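Intracellular protein transport protein USO1 (Saccharomyces cerevisiae S288c, PDB 6LSU) tethers vesicles as a coiled-coil homodimer with two globular heads, and is required for protein transport from the ER to the Golgi complex. Local coordinates at residues 113-117 / 258-262. Sequence-based numbering, arbitrary orientation.
Sequences QNGKY and SLINN
Asn262 reaches from helix 251-264 to the loop that follows helix 103-112 and donates one direct hydrogen bond to it. Its ND2 lies 2.7 Å from the backbone O of Asn114, with an N-H...O angle of 160°. The acceptor sits almost in the amide plane of Asn262, while the donor is tilted 29° from the carbonyl plane of Asn114. The chi1 of -73° sets CG of Asn262 beside its own backbone N, and the amide extends from the helix surface to the loop carbonyl. Asn114 brings its CB near Asn262 ND2; its amide ND2 is bonded to Ser110 O in the preceding helix.

A water carries the second polar link. It accepts from Lys116 NZ at 2.6 Å and can donate to Asn262 OD1 at 2.8 Å, although other acceptors compete. The Asn262 amide thus probably serves the loop at both ends, ND2 directly and OD1 through the water. The lysine chain folds back along the loop to bring its ammonium near the helix. NZ is 4.2 Å from OD1 of both Asn261 and Asn262, so its charge may attract both weakly.

Ser258, one turn before Asn262, makes most of the van der Waals contacts. Its OG lies 3.4 Å from Gly115 CA, so the loop backbone passes close to the helix here. OG also approaches the Tyr117 ring obliquely, 3.7 Å from CE1. Tyr117 OH lies 3.9 Å from Ser258 CB. This ring also touches Met215 of helix 204-218.

Ser258 and Asn262, spaced i and i+4, present one helix face to the loop. Leu259 points away from it and packs on helices 204-218 and 233-244. This is an inter-helical loop resting on a helix of ARM repeat 4 in the armadillo-like solenoid of the Uso1 globular head.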
ATOM      1  N   GLN A 113      -3.791 -12.128  13.457  1.00 62.74           N
ATOM      2  CA  GLN A 113      -4.147 -13.170  12.447  1.00 67.53           C
ATOM      3  C   GLN A 113      -5.077 -12.594  11.372  1.00 64.18           C
ATOM      4  O   GLN A 113      -5.206 -13.235  10.301  1.00 76.54           O
ATOM      5  CB  GLN A 113      -4.810 -14.413  13.077  1.00 65.40           C
ATOM      6  CG  GLN A 113      -3.887 -15.219  13.988  1.00 67.51           C
ATOM      7  CD  GLN A 113      -4.476 -16.546  14.394  1.00 71.18           C
ATOM      8  OE1 GLN A 113      -5.408 -17.078  13.780  1.00 83.99           O
ATOM      9  NE2 GLN A 113      -3.936 -17.098  15.464  1.00 73.12           N
ATOM     10  N   ASN A 114      -5.793 -11.508  11.633  1.00 70.55           N
ATOM     11  CA  ASN A 114      -6.914 -11.130  10.721  1.00 73.88           C
ATOM     12  C   ASN A 114      -6.890  -9.648  10.342  1.00 70.91           C
ATOM     13  O   ASN A 114      -7.733  -9.282   9.542  1.00 74.66           O
ATOM     14  CB  ASN A 114      -8.275 -11.514  11.309  1.00 74.02           C
ATOM     15  CG  ASN A 114      -8.327 -12.944  11.835  1.00 71.37           C
ATOM     16  OD1 ASN A 114      -8.458 -13.903  11.072  1.00 79.48           O
ATOM     17  ND2 ASN A 114      -8.237 -13.115  13.142  1.00 65.40           N
ATOM     18  N   GLY A 115      -5.945  -8.848  10.845  1.00 76.23           N
ATOM     19  CA  GLY A 115      -5.933  -7.393  10.596  1.00 85.39           C
ATOM     20  C   GLY A 115      -4.522  -6.852  10.521  1.00 91.14           C
ATOM     21  O   GLY A 115      -3.582  -7.665  10.641  1.00 91.52           O
ATOM     22  N   LYS A 116      -4.397  -5.535  10.310  1.00 98.06           N
ATOM     23  CA  LYS A 116      -3.118  -4.771  10.253  1.00 97.34           C
ATOM     24  C   LYS A 116      -3.175  -3.787  11.411  1.00 84.94           C
ATOM     25  O   LYS A 116      -4.096  -2.943  11.445  1.00 70.89           O
ATOM     26  CB  LYS A 116      -2.912  -4.050   8.908  1.00106.60           C
ATOM     27  CG  LYS A 116      -2.927  -4.937   7.661  1.00115.54           C
ATOM     28  CD  LYS A 116      -4.314  -5.439   7.272  1.00128.79           C
ATOM     29  CE  LYS A 116      -4.320  -6.682   6.400  1.00134.41           C
ATOM     30  NZ  LYS A 116      -5.690  -7.241   6.271  1.00134.88           N
ATOM     31  N   TYR A 117      -2.278  -3.957  12.376  1.00 88.92           N
ATOM     32  CA  TYR A 117      -2.354  -3.235  13.667  1.00 88.51           C
ATOM     33  C   TYR A 117      -1.102  -2.370  13.805  1.00 91.30           C
ATOM     34  O   TYR A 117      -0.176  -2.523  12.999  1.00 96.81           O
ATOM     35  CB  TYR A 117      -2.708  -4.254  14.757  1.00 86.01           C
ATOM     36  CG  TYR A 117      -4.201  -4.407  14.895  1.00 80.20           C
ATOM     37  CD1 TYR A 117      -4.918  -5.200  14.008  1.00 71.62           C
ATOM     38  CD2 TYR A 117      -4.906  -3.671  15.849  1.00 79.53           C
ATOM     39  CE1 TYR A 117      -6.297  -5.290  14.090  1.00 76.22           C
ATOM     40  CE2 TYR A 117      -6.287  -3.762  15.949  1.00 79.99           C
ATOM     41  CZ  TYR A 117      -6.978  -4.580  15.061  1.00 79.33           C
ATOM     42  OH  TYR A 117      -8.325  -4.759  15.073  1.00 86.83           O
ATOM     43  N   SER A 258     -10.811  -2.612  10.655  1.00 54.53           N
ATOM     44  CA  SER A 258     -10.150  -3.873  10.246  1.00 55.39           C
ATOM     45  C   SER A 258     -11.240  -4.867   9.816  1.00 59.05           C
ATOM     46  O   SER A 258     -11.065  -5.611   8.819  1.00 52.76           O
ATOM     47  CB  SER A 258      -9.344  -4.409  11.366  1.00 55.03           C
ATOM     48  OG  SER A 258      -8.091  -4.825  10.885  1.00 66.91           O
ATOM     49  N   LEU A 259     -12.348  -4.883  10.564  1.00 55.39           N
ATOM     50  CA  LEU A 259     -13.493  -5.757  10.238  1.00 55.71           C
ATOM     51  C   LEU A 259     -14.168  -5.243   8.950  1.00 55.49           C
ATOM     52  O   LEU A 259     -14.393  -6.059   8.019  1.00 48.94           O
ATOM     53  CB  LEU A 259     -14.455  -5.836  11.435  1.00 52.78           C
ATOM     54  CG  LEU A 259     -15.759  -6.559  11.141  1.00 53.26           C
ATOM     55  CD1 LEU A 259     -15.471  -7.969  10.636  1.00 53.78           C
ATOM     56  CD2 LEU A 259     -16.671  -6.558  12.357  1.00 52.26           C
ATOM     57  N   ILE A 260     -14.423  -3.939   8.824  1.00 55.73           N
ATOM     58  CA  ILE A 260     -14.950  -3.405   7.534  1.00 52.05           C
ATOM     59  C   ILE A 260     -14.028  -3.855   6.404  1.00 53.28           C
ATOM     60  O   ILE A 260     -14.547  -4.178   5.321  1.00 62.51           O
ATOM     61  CB  ILE A 260     -15.108  -1.880   7.556  1.00 50.41           C
ATOM     62  CG1 ILE A 260     -16.062  -1.403   8.630  1.00 51.84           C
ATOM     63  CG2 ILE A 260     -15.573  -1.390   6.182  1.00 52.11           C
ATOM     64  CD1 ILE A 260     -16.337   0.117   8.543  1.00 54.91           C
ATOM     65  N   ASN A 261     -12.723  -3.862   6.634  1.00 51.91           N
ATOM     66  CA  ASN A 261     -11.744  -4.224   5.594  1.00 56.61           C
ATOM     67  C   ASN A 261     -11.954  -5.688   5.215  1.00 57.93           C
ATOM     68  O   ASN A 261     -12.037  -5.952   4.020  1.00 66.55           O
ATOM     69  CB  ASN A 261     -10.312  -3.897   6.052  1.00 59.66           C
ATOM     70  CG  ASN A 261      -9.287  -4.163   4.976  1.00 60.07           C
ATOM     71  OD1 ASN A 261      -9.063  -5.327   4.617  1.00 66.46           O
ATOM     72  ND2 ASN A 261      -8.701  -3.098   4.457  1.00 61.78           N
ATOM     73  N   ASN A 262     -12.013  -6.596   6.180  1.00 59.64           N
ATOM     74  CA  ASN A 262     -12.111  -8.056   5.930  1.00 62.71           C
ATOM     75  C   ASN A 262     -13.464  -8.394   5.279  1.00 71.28           C
ATOM     76  O   ASN A 262     -13.513  -9.389   4.513  1.00 64.22           O
ATOM     77  CB  ASN A 262     -11.931  -8.868   7.213  1.00 67.17           C
ATOM     78  CG  ASN A 262     -10.510  -8.902   7.734  1.00 65.33           C
ATOM     79  OD1 ASN A 262      -9.545  -8.801   6.984  1.00 79.56           O
ATOM     80  ND2 ASN A 262     -10.368  -9.086   9.026  1.00 66.51           N
TER
HETATM   81  O   HOH W   1      -6.855  -9.492   6.672  1.00 83.59           O